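Long-range contacts in genome polyprotein (Chicken sicinivirus JSY, PDB 6QWT), which is represented here by its C-terminal part, 3Dpol, an RNA-dependent RNA polymerase that probably copies the viral RNA genome: residues V15-L21 and T155-L161; F30-P36 and Q406-W411; G97-L101 and F194-S199. All coordinates share one frame; numbering follows the deposited sequence.

Interactions 1 and 2 are neighbours. Their centres lie about 17 Å apart, and Leu161 packs on Trp411 and Pro36. The small antiparallel sheet of strands 34-36 and 161-163 joins them. Interaction 3 stands on the opposite side of the chain's centre, its centre about 31 Å from that of interaction 1 and 36 Å from that of interaction 2. Along the chain the segments run 15-21, 30-36, 97-101, 155-161, 194-199 and 406-411, so interaction 3 is nested within the loop closed by interaction 2. The first two contacts thus join the N-terminal part to a mixed sheet, probably of the fingers, and to the C-terminal helices. The third sets a short surface hairpin against the end of helix 191-198.

Interaction 1. Residues V15-L21 and T155-L161; sequences VPRRSKL and TFLKDEL
Ser19 and Lys20 meet Asp159 just beyond strand 152-157, where an ST turn of the N-terminal loop presents its donors to one carboxylate. The strand belongs to a five-stranded mixed sheet, consistent with the fingers of a picornaviral polymerase. Asp159 has CG anti to its backbone N (chi1 -173°), and its carboxylate reaches across to the loop. Both oxygens receive a bond on their syn lone pairs. Ser19 OG donates to Asp159 OD2 at 2.7 Å. Lys20 N gives Asp159 OD1 a nearly straight bond of 2.8 Å (169°). A water held by Arg18 O also donates to OD1, so this oxygen has two donors. The Lys20 side chain crosses the Asp159 side chain at about a right angle, its CG near OD1.

Upstream the contact is mostly apolar. The Phe156 ring takes Val15 CA at its edge, 3.9 Å from CD1, while Pro16 CD approaches the same CD1 obliquely at 3.6 Å. Arg17 NH2 rests near Leu157 CD1, but its main polar partner is Asp51. A second water bridges Pro16 O and Leu157 O. Downstream, Leu21 CD1 lies 3.8 Å from Glu160 C and touches Leu161 CD2. The turn itself is closed by Leu21 N, which donates to Ser19 OG at 3.0 Å.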
loop_
_atom_site.group_PDB
_atom_site.type_symbol
_atom_site.label_atom_id
_atom_site.label_comp_id
_atom_site.label_asym_id
_atom_site.label_seq_id
_atom_site.Cartn_x
_atom_site.Cartn_y
_atom_site.Cartn_z
ATOM N N VAL A 15 18.452 -9.458 9.631
ATOM C CA VAL A 15 17.821 -9.331 8.319
ATOM C C VAL A 15 17.855 -10.705 7.652
ATOM O O VAL A 15 18.952 -11.199 7.340
ATOM C CB VAL A 15 18.528 -8.279 7.454
ATOM C CG1 VAL A 15 17.877 -8.193 6.080
ATOM C CG2 VAL A 15 18.514 -6.921 8.146
ATOM N N PRO A 16 16.709 -11.349 7.425
ATOM C CA PRO A 16 16.722 -12.667 6.773
ATOM C C PRO A 16 17.332 -12.587 5.380
ATOM O O PRO A 16 16.973 -11.725 4.574
ATOM C CB PRO A 16 15.237 -13.053 6.724
ATOM C CG PRO A 16 14.591 -12.239 7.811
ATOM C CD PRO A 16 15.353 -10.943 7.838
ATOM N N ARG A 17 18.274 -13.492 5.107
ATOM C CA ARG A 17 18.983 -13.526 3.833
ATOM C C ARG A 17 18.599 -14.717 2.967
ATOM O O ARG A 17 19.120 -14.853 1.857
ATOM C CB ARG A 17 20.499 -13.529 4.069
ATOM C CG ARG A 17 21.017 -12.320 4.840
ATOM C CD ARG A 17 20.829 -11.033 4.048
ATOM N NE ARG A 17 21.343 -9.866 4.763
ATOM C CZ ARG A 17 21.528 -8.674 4.205
ATOM N NH1 ARG A 17 21.999 -7.664 4.922
ATOM N NH2 ARG A 17 21.245 -8.495 2.922
ATOM N N ARG A 18 17.708 -15.583 3.443
ATOM C CA ARG A 18 17.209 -16.709 2.669
ATOM C C ARG A 18 15.719 -16.525 2.409
ATOM O O ARG A 18 14.965 -16.136 3.307
ATOM C CB ARG A 18 17.460 -18.034 3.395
ATOM C CG ARG A 18 17.039 -19.261 2.606
ATOM C CD ARG A 18 17.178 -20.519 3.444
ATOM N NE ARG A 18 18.435 -20.536 4.186
ATOM C CZ ARG A 18 19.567 -21.053 3.721
ATOM N NH1 ARG A 18 20.664 -21.026 4.462
ATOM N NH2 ARG A 18 19.604 -21.598 2.512
ATOM N N SER A 19 15.304 -16.804 1.177
ATOM C CA SER A 19 13.910 -16.642 0.790
ATOM C C SER A 19 13.072 -17.811 1.289
ATOM O O SER A 19 13.525 -18.959 1.302
ATOM C CB SER A 19 13.788 -16.525 -0.730
ATOM O OG SER A 19 12.428 -16.468 -1.135
ATOM N N LYS A 20 11.845 -17.505 1.710
ATOM C CA LYS A 20 10.868 -18.530 2.055
ATOM C C LYS A 20 10.140 -19.080 0.836
ATOM O O LYS A 20 9.375 -20.042 0.972
ATOM C CB LYS A 20 9.845 -17.973 3.050
ATOM C CG LYS A 20 10.462 -17.260 4.239
ATOM C CD LYS A 20 10.142 -17.971 5.544
ATOM C CE LYS A 20 10.407 -17.067 6.740
ATOM N NZ LYS A 20 9.509 -15.876 6.753
ATOM N N LEU A 21 10.360 -18.496 -0.341
ATOM C CA LEU A 21 9.682 -18.935 -1.553
ATOM C C LEU A 21 10.453 -20.090 -2.175
ATOM O O LEU A 21 11.633 -19.948 -2.517
ATOM C CB LEU A 21 9.555 -17.777 -2.540
ATOM C CG LEU A 21 8.529 -16.696 -2.198
ATOM C CD1 LEU A 21 8.766 -15.440 -3.028
ATOM C CD2 LEU A 21 7.119 -17.223 -2.407
ATOM N N THR A 155 13.519 -2.495 9.396
ATOM C CA THR A 155 13.654 -2.504 7.943
ATOM C C THR A 155 14.203 -3.846 7.477
ATOM O O THR A 155 15.207 -4.329 8.011
ATOM C CB THR A 155 14.573 -1.373 7.472
ATOM O OG1 THR A 155 14.065 -0.117 7.938
ATOM C CG2 THR A 155 14.662 -1.351 5.953
ATOM N N PHE A 156 13.552 -4.436 6.478
ATOM C CA PHE A 156 13.984 -5.693 5.888
ATOM C C PHE A 156 13.918 -5.598 4.370
ATOM O O PHE A 156 13.272 -4.710 3.806
ATOM C CB PHE A 156 13.118 -6.873 6.360
ATOM C CG PHE A 156 13.150 -7.098 7.846
ATOM C CD1 PHE A 156 14.306 -7.542 8.469
ATOM C CD2 PHE A 156 12.020 -6.876 8.620
ATOM C CE1 PHE A 156 14.339 -7.755 9.835
ATOM C CE2 PHE A 156 12.047 -7.086 9.988
ATOM C CZ PHE A 156 13.207 -7.526 10.595
ATOM N N LEU A 157 14.607 -6.524 3.713
ATOM C CA LEU A 157 14.425 -6.732 2.284
ATOM C C LEU A 157 13.158 -7.549 2.059
ATOM O O LEU A 157 12.945 -8.582 2.707
ATOM C CB LEU A 157 15.642 -7.443 1.695
ATOM C CG LEU A 157 16.978 -6.736 1.925
ATOM C CD1 LEU A 157 18.142 -7.590 1.441
ATOM C CD2 LEU A 157 16.980 -5.379 1.239
ATOM N N LYS A 158 12.305 -7.073 1.160
ATOM C CA LYS A 158 10.998 -7.694 0.975
ATOM C C LYS A 158 11.147 -8.985 0.182
ATOM O O LYS A 158 11.538 -8.966 -0.990
ATOM C CB LYS A 158 10.032 -6.739 0.280
ATOM C CG LYS A 158 8.603 -7.271 0.256
ATOM C CD LYS A 158 7.610 -6.320 -0.403
ATOM C CE LYS A 158 6.284 -6.356 0.354
ATOM N NZ LYS A 158 5.786 -4.977 0.601
ATOM N N ASP A 159 10.817 -10.102 0.820
ATOM C CA ASP A 159 10.864 -11.424 0.207
ATOM C C ASP A 159 9.614 -11.607 -0.648
ATOM O O ASP A 159 8.515 -11.799 -0.118
ATOM C CB ASP A 159 10.957 -12.476 1.305
ATOM C CG ASP A 159 11.187 -13.884 0.771
ATOM O OD1 ASP A 159 11.182 -14.814 1.608
ATOM O OD2 ASP A 159 11.367 -14.074 -0.457
ATOM N N GLU A 160 9.775 -11.534 -1.970
ATOM C CA GLU A 160 8.636 -11.562 -2.879
ATOM C C GLU A 160 9.117 -11.918 -4.279
ATOM O O GLU A 160 10.302 -11.801 -4.595
ATOM C CB GLU A 160 7.904 -10.214 -2.908
ATOM C CG GLU A 160 8.587 -9.181 -3.804
ATOM C CD GLU A 160 8.072 -7.770 -3.592
ATOM O OE1 GLU A 160 8.893 -6.827 -3.633
ATOM O OE2 GLU A 160 6.851 -7.605 -3.389
ATOM N N LEU A 161 8.174 -12.351 -5.119
ATOM C CA LEU A 161 8.480 -12.604 -6.522
ATOM C C LEU A 161 8.747 -11.292 -7.250
ATOM O O LEU A 161 8.051 -10.293 -7.042
ATOM C CB LEU A 161 7.327 -13.345 -7.202
ATOM C CG LEU A 161 7.106 -14.823 -6.865
ATOM C CD1 LEU A 161 5.977 -15.389 -7.714
ATOM C CD2 LEU A 161 8.382 -15.637 -7.051
HETATM O O HOH W 1 15.106 -9.565 4.671
HETATM O O HOH W 2 12.648 -14.331 4.240
#

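Interaction 2. Residues F30-P36 and Q406-W411; sequences FPVTKEP and QQSVMW
Phe30 lays one ring face over the side chain of Gln406. Gln406 CG stands over the ring centre, 3.7 Å from the centroid and 12° off the ring normal, a CH-pi contact. The extended chain carries the amide over the CD1-CE1 side of the ring, the two planes 26° apart and stacked. The ring edge meets Val409 CG1. Nearby, Val32 CG2 meets Met410 CE at 3.9 Å.

Gln407 is the polar centre. Its chain bends at chi2 (-61°), which turns the amide along the backbone of 31-34. Gln407 NE2 donates to Pro31 O at 2.9 Å, close to the plane of its own amide. Gln407 OE1 accepts from Thr33 N at 3.0 Å, with the donor above the carbonyl plane. Lys34 N adds a weak bond to the same oxygen. A water also donates to OE1 and to Lys34 O, and takes the N-H of Trp411 NE1 at 2.6 Å. One side-chain amide thus meets three backbone groups, the third only weakly. Thr33 OG1 lies against the Gln407 amide, 3.3 Å from CD, and is hydrogen-bonded to Glu403.

At the far end, Pro36 CD sits over the six-membered ring of Trp411, 3.7 Å from its centroid, a second CH-pi contact. Phe30 also touches Thr442 and Val443 of helix 433-449, and Val409 packs on helix 417-428. A phenylalanine of the N-terminal region set against the C-terminal helices is consistent with the fingertip-to-thumb bridge that closes the right hand in picornaviral polymerases.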
loop_
_atom_site.group_PDB
_atom_site.type_symbol
_atom_site.label_atom_id
_atom_site.label_comp_id
_atom_site.label_asym_id
_atom_site.label_seq_id
_atom_site.Cartn_x
_atom_site.Cartn_y
_atom_site.Cartn_z
ATOM N N PHE A 30 4.158 -22.653 -16.587
ATOM C CA PHE A 30 4.277 -21.514 -17.481
ATOM C C PHE A 30 5.736 -21.103 -17.605
ATOM O O PHE A 30 6.556 -21.428 -16.738
ATOM C CB PHE A 30 3.446 -20.325 -16.973
ATOM C CG PHE A 30 1.995 -20.648 -16.770
ATOM C CD1 PHE A 30 1.091 -20.526 -17.813
ATOM C CD2 PHE A 30 1.535 -21.082 -15.536
ATOM C CE1 PHE A 30 -0.245 -20.828 -17.629
ATOM C CE2 PHE A 30 0.199 -21.385 -15.347
ATOM C CZ PHE A 30 -0.692 -21.259 -16.396
ATOM N N PRO A 31 6.098 -20.407 -18.683
ATOM C CA PRO A 31 7.453 -19.848 -18.776
ATOM C C PRO A 31 7.750 -18.940 -17.589
ATOM O O PRO A 31 6.971 -18.042 -17.262
ATOM C CB PRO A 31 7.426 -19.070 -20.096
ATOM C CG PRO A 31 6.375 -19.759 -20.911
ATOM C CD PRO A 31 5.330 -20.216 -19.928
ATOM N N VAL A 32 8.883 -19.189 -16.939
ATOM C CA VAL A 32 9.236 -18.484 -15.711
ATOM C C VAL A 32 9.726 -17.086 -16.073
ATOM O O VAL A 32 10.823 -16.920 -16.610
ATOM C CB VAL A 32 10.291 -19.255 -14.908
ATOM C CG1 VAL A 32 10.742 -18.445 -13.697
ATOM C CG2 VAL A 32 9.736 -20.604 -14.474
ATOM N N THR A 33 8.906 -16.074 -15.783
ATOM C CA THR A 33 9.284 -14.678 -15.954
ATOM C C THR A 33 9.515 -13.969 -14.630
ATOM O O THR A 33 9.846 -12.779 -14.628
ATOM C CB THR A 33 8.214 -13.921 -16.755
ATOM O OG1 THR A 33 7.051 -13.731 -15.940
ATOM C CG2 THR A 33 7.827 -14.695 -18.006
ATOM N N LYS A 34 9.344 -14.663 -13.505
ATOM C CA LYS A 34 9.522 -14.081 -12.185
ATOM C C LYS A 34 10.233 -15.081 -11.287
ATOM O O LYS A 34 10.077 -16.295 -11.440
ATOM C CB LYS A 34 8.183 -13.688 -11.548
ATOM C CG LYS A 34 7.600 -12.374 -12.042
ATOM C CD LYS A 34 6.121 -12.284 -11.694
ATOM C CE LYS A 34 5.693 -10.855 -11.408
ATOM N NZ LYS A 34 4.260 -10.794 -11.001
ATOM N N GLU A 35 11.006 -14.555 -10.345
ATOM C CA GLU A 35 11.754 -15.346 -9.382
ATOM C C GLU A 35 11.784 -14.591 -8.062
ATOM O O GLU A 35 11.535 -13.381 -8.030
ATOM C CB GLU A 35 13.183 -15.624 -9.870
ATOM C CG GLU A 35 13.272 -16.635 -11.002
ATOM C CD GLU A 35 14.694 -16.834 -11.492
ATOM O OE1 GLU A 35 15.633 -16.433 -10.774
ATOM O OE2 GLU A 35 14.872 -17.387 -12.598
ATOM N N PRO A 36 12.067 -15.279 -6.953
ATOM C CA PRO A 36 12.180 -14.580 -5.666
ATOM C C PRO A 36 13.257 -13.505 -5.705
ATOM O O PRO A 36 14.320 -13.687 -6.301
ATOM C CB PRO A 36 12.540 -15.701 -4.685
ATOM C CG PRO A 36 11.979 -16.936 -5.313
ATOM C CD PRO A 36 12.157 -16.742 -6.792
ATOM N N GLN A 406 -0.379 -16.733 -13.012
ATOM C CA GLN A 406 0.424 -17.725 -13.721
ATOM C C GLN A 406 1.785 -17.906 -13.058
ATOM O O GLN A 406 2.295 -19.028 -12.967
ATOM C CB GLN A 406 0.588 -17.325 -15.186
ATOM C CG GLN A 406 -0.666 -17.542 -16.026
ATOM C CD GLN A 406 -0.561 -16.920 -17.406
ATOM O OE1 GLN A 406 0.331 -16.115 -17.672
ATOM N NE2 GLN A 406 -1.476 -17.291 -18.294
ATOM N N GLN A 407 2.386 -16.814 -12.583
ATOM C CA GLN A 407 3.701 -16.907 -11.958
ATOM C C GLN A 407 3.603 -17.304 -10.488
ATOM O O GLN A 407 4.409 -18.109 -10.010
ATOM C CB GLN A 407 4.447 -15.579 -12.099
ATOM C CG GLN A 407 4.752 -15.177 -13.533
ATOM C CD GLN A 407 5.632 -16.180 -14.257
ATOM O OE1 GLN A 407 6.717 -16.530 -13.787
ATOM N NE2 GLN A 407 5.168 -16.647 -15.410
ATOM N N SER A 408 2.629 -16.752 -9.758
ATOM C CA SER A 408 2.547 -17.010 -8.322
ATOM C C SER A 408 2.280 -18.478 -8.025
ATOM O O SER A 408 2.752 -18.999 -7.007
ATOM C CB SER A 408 1.458 -16.149 -7.683
ATOM O OG SER A 408 1.808 -14.777 -7.703
ATOM N N VAL A 409 1.531 -19.160 -8.895
ATOM C CA VAL A 409 1.164 -20.544 -8.630
ATOM C C VAL A 409 2.373 -21.464 -8.663
ATOM O O VAL A 409 2.320 -22.574 -8.120
ATOM C CB VAL A 409 0.089 -21.015 -9.629
ATOM C CG1 VAL A 409 0.709 -21.306 -10.989
ATOM C CG2 VAL A 409 -0.641 -22.236 -9.085
ATOM N N MET A 410 3.470 -21.028 -9.272
ATOM C CA MET A 410 4.670 -21.841 -9.397
ATOM C C MET A 410 5.574 -21.749 -8.173
ATOM O O MET A 410 6.667 -22.326 -8.181
ATOM C CB MET A 410 5.433 -21.442 -10.663
ATOM C CG MET A 410 4.549 -21.415 -11.912
ATOM S SD MET A 410 5.447 -21.559 -13.473
ATOM C CE MET A 410 6.013 -19.871 -13.703
ATOM N N TRP A 411 5.140 -21.061 -7.120
ATOM C CA TRP A 411 5.940 -20.901 -5.915
ATOM C C TRP A 411 5.043 -21.019 -4.692
ATOM O O TRP A 411 3.832 -20.788 -4.756
ATOM C CB TRP A 411 6.676 -19.555 -5.897
ATOM C CG TRP A 411 7.549 -19.338 -7.090
ATOM C CD1 TRP A 411 7.171 -18.832 -8.300
ATOM C CD2 TRP A 411 8.948 -19.632 -7.196
ATOM N NE1 TRP A 411 8.251 -18.786 -9.151
ATOM C CE2 TRP A 411 9.353 -19.273 -8.498
ATOM C CE3 TRP A 411 9.898 -20.160 -6.316
ATOM C CZ2 TRP A 411 10.666 -19.426 -8.941
ATOM C CZ3 TRP A 411 11.202 -20.312 -6.757
ATOM C CH2 TRP A 411 11.573 -19.947 -8.059
HETATM O O HOH W 3 7.830 -17.710 -11.476
#

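Interaction 3. Residues G97-L101 and F194-S199; sequences GTPLL and FEAMHS
Thr98 OG1 approaches Glu195 OE2 as a hydrogen-bond donor, the two side chains coming from opposite directions. The modelled separation of 2.3 Å is very short, so this bond is doubtful in detail. Around it the contact is mostly apolar. Leu100 CB lies 3.9 Å from Glu195 CG, and Leu101 CB touches the same methylene. The two branches of Leu101 go to different residues. CD1 lies 4.0 Å from His198 CB, the two side chains crossing at about a right angle, and CD2 meets Phe194 CB. Leu100 CD2 abuts Ser199 CB. A water donates to Leu100 O and lies in the plane of the His198 ring, at its ND1 edge.

The backbone sets these groups in place. Residues 98-101 form a type I turn that closes a very short, weakly bonded hairpin. Gly97, with positive phi, leads into it from helix 91-96. On the other side lies the end of helix 191-198, where Ser199 OG folds back to Glu195 O at 2.9 Å. Phe194 also touches Ile302 of helix 298-316.

Thr98 OG1 accepts from Leu100 N at 3.1 Å, an ST turn. If the short approach is real, the same hydroxyl would also donate to the carboxylate, so turn and helix would share one polar point.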
loop_
_atom_site.group_PDB
_atom_site.type_symbol
_atom_site.label_atom_id
_atom_site.label_comp_id
_atom_site.label_asym_id
_atom_site.label_seq_id
_atom_site.Cartn_x
_atom_site.Cartn_y
_atom_site.Cartn_z
ATOM N N GLY A 97 -11.152 -3.093 17.551
ATOM C CA GLY A 97 -11.890 -2.645 16.389
ATOM C C GLY A 97 -13.217 -2.000 16.758
ATOM O O GLY A 97 -13.633 -1.956 17.916
ATOM N N THR A 98 -13.874 -1.477 15.724
ATOM C CA THR A 98 -15.166 -0.812 15.830
ATOM C C THR A 98 -16.057 -1.330 14.704
ATOM O O THR A 98 -15.582 -2.101 13.861
ATOM C CB THR A 98 -15.014 0.713 15.744
ATOM O OG1 THR A 98 -14.789 1.099 14.382
ATOM C CG2 THR A 98 -13.868 1.218 16.619
ATOM N N PRO A 99 -17.340 -0.951 14.646
ATOM C CA PRO A 99 -18.156 -1.342 13.482
ATOM C C PRO A 99 -17.597 -0.882 12.140
ATOM O O PRO A 99 -18.019 -1.408 11.103
ATOM C CB PRO A 99 -19.512 -0.685 13.772
ATOM C CG PRO A 99 -19.584 -0.630 15.250
ATOM C CD PRO A 99 -18.174 -0.389 15.728
ATOM N N LEU A 100 -16.667 0.074 12.117
ATOM C CA LEU A 100 -16.139 0.606 10.867
ATOM C C LEU A 100 -14.670 0.284 10.638
ATOM O O LEU A 100 -14.118 0.685 9.607
ATOM C CB LEU A 100 -16.337 2.125 10.817
ATOM C CG LEU A 100 -17.780 2.610 10.935
ATOM C CD1 LEU A 100 -17.829 4.130 10.955
ATOM C CD2 LEU A 100 -18.616 2.052 9.797
ATOM N N LEU A 101 -14.021 -0.428 11.557
ATOM C CA LEU A 101 -12.589 -0.681 11.451
ATOM C C LEU A 101 -12.250 -1.962 12.198
ATOM O O LEU A 101 -12.595 -2.106 13.373
ATOM C CB LEU A 101 -11.784 0.498 12.011
ATOM C CG LEU A 101 -10.310 0.613 11.607
ATOM C CD1 LEU A 101 -10.167 0.959 10.126
ATOM C CD2 LEU A 101 -9.598 1.644 12.474
ATOM N N PHE A 194 -9.286 7.041 9.989
ATOM C CA PHE A 194 -9.258 5.739 9.329
ATOM C C PHE A 194 -10.664 5.177 9.167
ATOM O O PHE A 194 -10.999 4.622 8.115
ATOM C CB PHE A 194 -8.380 4.761 10.113
ATOM C CG PHE A 194 -6.931 5.171 10.195
ATOM C CD1 PHE A 194 -6.390 6.058 9.276
ATOM C CD2 PHE A 194 -6.109 4.668 11.195
ATOM C CE1 PHE A 194 -5.058 6.435 9.354
ATOM C CE2 PHE A 194 -4.778 5.040 11.277
ATOM C CZ PHE A 194 -4.252 5.926 10.356
ATOM N N GLU A 195 -11.503 5.315 10.197
ATOM C CA GLU A 195 -12.894 4.886 10.091
ATOM C C GLU A 195 -13.586 5.562 8.915
ATOM O O GLU A 195 -14.246 4.903 8.103
ATOM C CB GLU A 195 -13.640 5.199 11.385
ATOM C CG GLU A 195 -13.495 4.160 12.472
ATOM C CD GLU A 195 -14.447 4.411 13.622
ATOM O OE1 GLU A 195 -14.720 5.593 13.924
ATOM O OE2 GLU A 195 -14.932 3.431 14.218
ATOM N N ALA A 196 -13.435 6.885 8.807
ATOM C CA ALA A 196 -14.156 7.635 7.786
ATOM C C ALA A 196 -13.710 7.245 6.382
ATOM O O ALA A 196 -14.528 7.198 5.455
ATOM C CB ALA A 196 -13.966 9.136 8.010
ATOM N N MET A 197 -12.421 6.957 6.202
ATOM C CA MET A 197 -11.884 6.689 4.872
ATOM C C MET A 197 -11.925 5.208 4.513
ATOM O O MET A 197 -12.376 4.848 3.421
ATOM C CB MET A 197 -10.450 7.216 4.772
ATOM C CG MET A 197 -10.347 8.719 4.928
ATOM S SD MET A 197 -8.661 9.318 4.780
ATOM C CE MET A 197 -8.283 8.883 3.083
ATOM N N HIS A 198 -11.458 4.345 5.422
ATOM C CA HIS A 198 -11.416 2.910 5.151
ATOM C C HIS A 198 -12.804 2.337 4.894
ATOM O O HIS A 198 -12.954 1.422 4.078
ATOM C CB HIS A 198 -10.747 2.180 6.321
ATOM C CG HIS A 198 -10.356 0.767 6.016
ATOM N ND1 HIS A 198 -11.232 -0.291 6.140
ATOM C CD2 HIS A 198 -9.180 0.238 5.603
ATOM C CE1 HIS A 198 -10.613 -1.412 5.808
ATOM N NE2 HIS A 198 -9.367 -1.118 5.479
ATOM N N SER A 199 -13.827 2.856 5.570
ATOM C CA SER A 199 -15.187 2.364 5.381
ATOM C C SER A 199 -15.875 2.956 4.160
ATOM O O SER A 199 -17.018 2.585 3.876
ATOM C CB SER A 199 -16.034 2.651 6.623
ATOM O OG SER A 199 -16.545 3.972 6.586
HETATM O O HOH W 4 -13.671 -0.236 7.416
#